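Putative oxidoreductase (Salmonella enterica subsp. enterica serovar Typhimurium, PDB 3NX4) binds NADP and probably acts as an NADPH-dependent acryloyl-CoA reductase of the medium-chain dehydrogenase/reductase family. Local coordinates at residues A[2-7]-A[45-50]. Residues are numbered along the deposited sequence; the frame is centred on the assembly and turned at random.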
loop_
_atom_site.group_PDB
_atom_site.type_symbol
_atom_site.label_atom_id
_atom_site.label_comp_id
_atom_site.label_asym_id
_atom_site.label_seq_id
_atom_site.Cartn_x
_atom_site.Cartn_y
_atom_site.Cartn_z
ATOM N N GLN A 2 -9.322 -39.789 -16.240
ATOM C CA GLN A 2 -10.432 -39.093 -15.605
ATOM C C GLN A 2 -10.250 -37.677 -15.294
ATOM O O GLN A 2 -9.198 -37.416 -14.723
ATOM C CB GLN A 2 -10.741 -39.865 -14.323
ATOM C CG GLN A 2 -12.166 -39.722 -13.835
ATOM C CD GLN A 2 -12.405 -40.416 -12.501
ATOM O OE1 GLN A 2 -13.544 -40.559 -12.057
ATOM N NE2 GLN A 2 -11.327 -40.844 -11.852
ATOM N N ALA A 3 -11.170 -36.763 -15.549
ATOM C CA ALA A 3 -11.011 -35.387 -15.127
ATOM C C ALA A 3 -12.336 -34.723 -14.770
ATOM O O ALA A 3 -13.383 -35.111 -15.269
ATOM C CB ALA A 3 -10.317 -34.600 -16.206
ATOM N N LEU A 4 -12.284 -33.702 -13.924
ATOM C CA LEU A 4 -13.476 -32.944 -13.603
ATOM C C LEU A 4 -13.648 -31.942 -14.727
ATOM O O LEU A 4 -12.737 -31.190 -15.035
ATOM C CB LEU A 4 -13.337 -32.241 -12.255
ATOM C CG LEU A 4 -14.272 -31.081 -11.926
ATOM C CD1 LEU A 4 -15.714 -31.440 -12.139
ATOM C CD2 LEU A 4 -14.052 -30.593 -10.510
ATOM N N ILE A 5 -14.820 -31.935 -15.338
ATOM C CA ILE A 5 -15.073 -31.091 -16.491
ATOM C C ILE A 5 -16.164 -30.070 -16.274
ATOM O O ILE A 5 -17.209 -30.388 -15.741
ATOM C CB ILE A 5 -15.458 -31.934 -17.713
ATOM C CG1 ILE A 5 -14.279 -32.800 -18.147
ATOM C CG2 ILE A 5 -15.911 -31.042 -18.840
ATOM C CD1 ILE A 5 -13.218 -32.051 -18.883
ATOM N N LEU A 6 -15.907 -28.842 -16.698
ATOM C CA LEU A 6 -16.876 -27.770 -16.580
ATOM C C LEU A 6 -17.420 -27.393 -17.941
ATOM O O LEU A 6 -16.665 -27.122 -18.861
ATOM C CB LEU A 6 -16.250 -26.527 -15.949
ATOM C CG LEU A 6 -15.631 -26.657 -14.562
ATOM C CD1 LEU A 6 -15.184 -25.301 -14.074
ATOM C CD2 LEU A 6 -16.594 -27.276 -13.597
ATOM N N GLU A 7 -18.745 -27.365 -18.038
ATOM C CA GLU A 7 -19.459 -26.974 -19.245
ATOM C C GLU A 7 -20.635 -26.108 -18.810
ATOM O O GLU A 7 -21.204 -26.342 -17.748
ATOM C CB GLU A 7 -19.984 -28.214 -19.966
ATOM C CG GLU A 7 -18.916 -29.220 -20.342
ATOM C CD GLU A 7 -19.404 -30.649 -20.237
ATOM O OE1 GLU A 7 -19.993 -30.999 -19.195
ATOM O OE2 GLU A 7 -19.186 -31.428 -21.187
ATOM N N LEU A 45 -15.255 -20.801 -7.078
ATOM C CA LEU A 45 -15.935 -19.865 -7.974
ATOM C C LEU A 45 -16.074 -20.441 -9.384
ATOM O O LEU A 45 -17.149 -20.392 -9.983
ATOM C CB LEU A 45 -15.177 -18.542 -8.044
ATOM C CG LEU A 45 -15.267 -17.626 -6.828
ATOM C CD1 LEU A 45 -14.313 -16.455 -6.975
ATOM C CD2 LEU A 45 -16.703 -17.153 -6.640
ATOM N N ALA A 46 -14.976 -20.970 -9.919
ATOM C CA ALA A 46 -14.997 -21.587 -11.240
ATOM C C ALA A 46 -16.034 -22.707 -11.303
ATOM O O ALA A 46 -16.885 -22.740 -12.195
ATOM C CB ALA A 46 -13.615 -22.129 -11.597
ATOM N N ILE A 47 -15.958 -23.620 -10.344
ATOM C CA ILE A 47 -16.762 -24.836 -10.382
ATOM C C ILE A 47 -18.255 -24.557 -10.183
ATOM O O ILE A 47 -19.097 -25.272 -10.723
ATOM C CB ILE A 47 -16.254 -25.872 -9.353
ATOM C CG1 ILE A 47 -14.834 -26.320 -9.719
ATOM C CG2 ILE A 47 -17.185 -27.066 -9.277
ATOM C CD1 ILE A 47 -14.147 -27.143 -8.646
ATOM N N THR A 48 -18.579 -23.516 -9.421
ATOM C CA THR A 48 -19.973 -23.138 -9.204
ATOM C C THR A 48 -20.467 -22.138 -10.242
ATOM O O THR A 48 -21.640 -21.783 -10.258
ATOM C CB THR A 48 -20.205 -22.556 -7.795
ATOM O OG1 THR A 48 -19.364 -21.414 -7.602
ATOM C CG2 THR A 48 -19.902 -23.596 -6.723
ATOM N N GLY A 49 -19.571 -21.674 -11.104
ATOM C CA GLY A 49 -19.961 -20.777 -12.176
ATOM C C GLY A 49 -20.113 -19.330 -11.746
ATOM O O GLY A 49 -20.535 -18.480 -12.530
ATOM N N LYS A 50 -19.766 -19.044 -10.497
ATOM C CA LYS A 50 -19.791 -17.675 -10.008
ATOM C C LYS A 50 -18.436 -17.007 -10.238
ATOM O O LYS A 50 -17.412 -17.682 -10.344
ATOM C CB LYS A 50 -20.167 -17.644 -8.523
ATOM C CG LYS A 50 -20.293 -16.244 -7.934
ATOM C CD LYS A 50 -20.955 -16.278 -6.559
ATOM C CE LYS A 50 -21.023 -14.891 -5.924
ATOM N NZ LYS A 50 -19.682 -14.390 -5.500
#
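L6 and I47 have the nearest CA atoms, 6.9 Å apart, where segment 2-7 of strand 2-8 passes the end of helix 41-48. No hydrogen bond joins the two segments. The contact is apolar packing of leucine side chains on the side chains and backbone of the helix, and all four touching residues are buried. L4 and L6, two residues apart on one face of the strand, both direct their CB toward the helix.

L6 reaches it with both methyls. Its CD1 lies 3.6 Å from the backbone O of A46, a van der Waals contact, and 4.3 Å from A46 CB. Its CD2 rests 4.0 Å from I47 CA, so the fork of the leucine lies against two successive helix residues. The CG2 branch of I47 is a looser neighbour of L6 CD2. L4 meets the other branch of I47. Its CG stands opposite the backbone N (chi1 162°), and its CD2 comes to 3.9 Å from I47 CD1. The I47 chain is extended beyond CB (chi2 170°), which carries CD1 out to this meeting; the two side chains cross at a slant.

A46 O also accepts a hydrogen bond from G49 N at 3.1 Å. This is one of the two bonds back into the last turn that, with positive phi at G49 (81°), make a Schellman motif. A15 of strand 13-19 touches both leucines. Helix 303-311 adds A303 against L4 and A307 against I47.

The contact joins the N-terminal strand of the two-stranded antiparallel sheet, 2-8 with 13-19, to helix 41-48 in the GroES-like part of a medium-chain dehydrogenase/reductase fold. That helix begins at Y41, an NADP-binding residue, while the side chain of A46 is about 11 Å from the bound NADP.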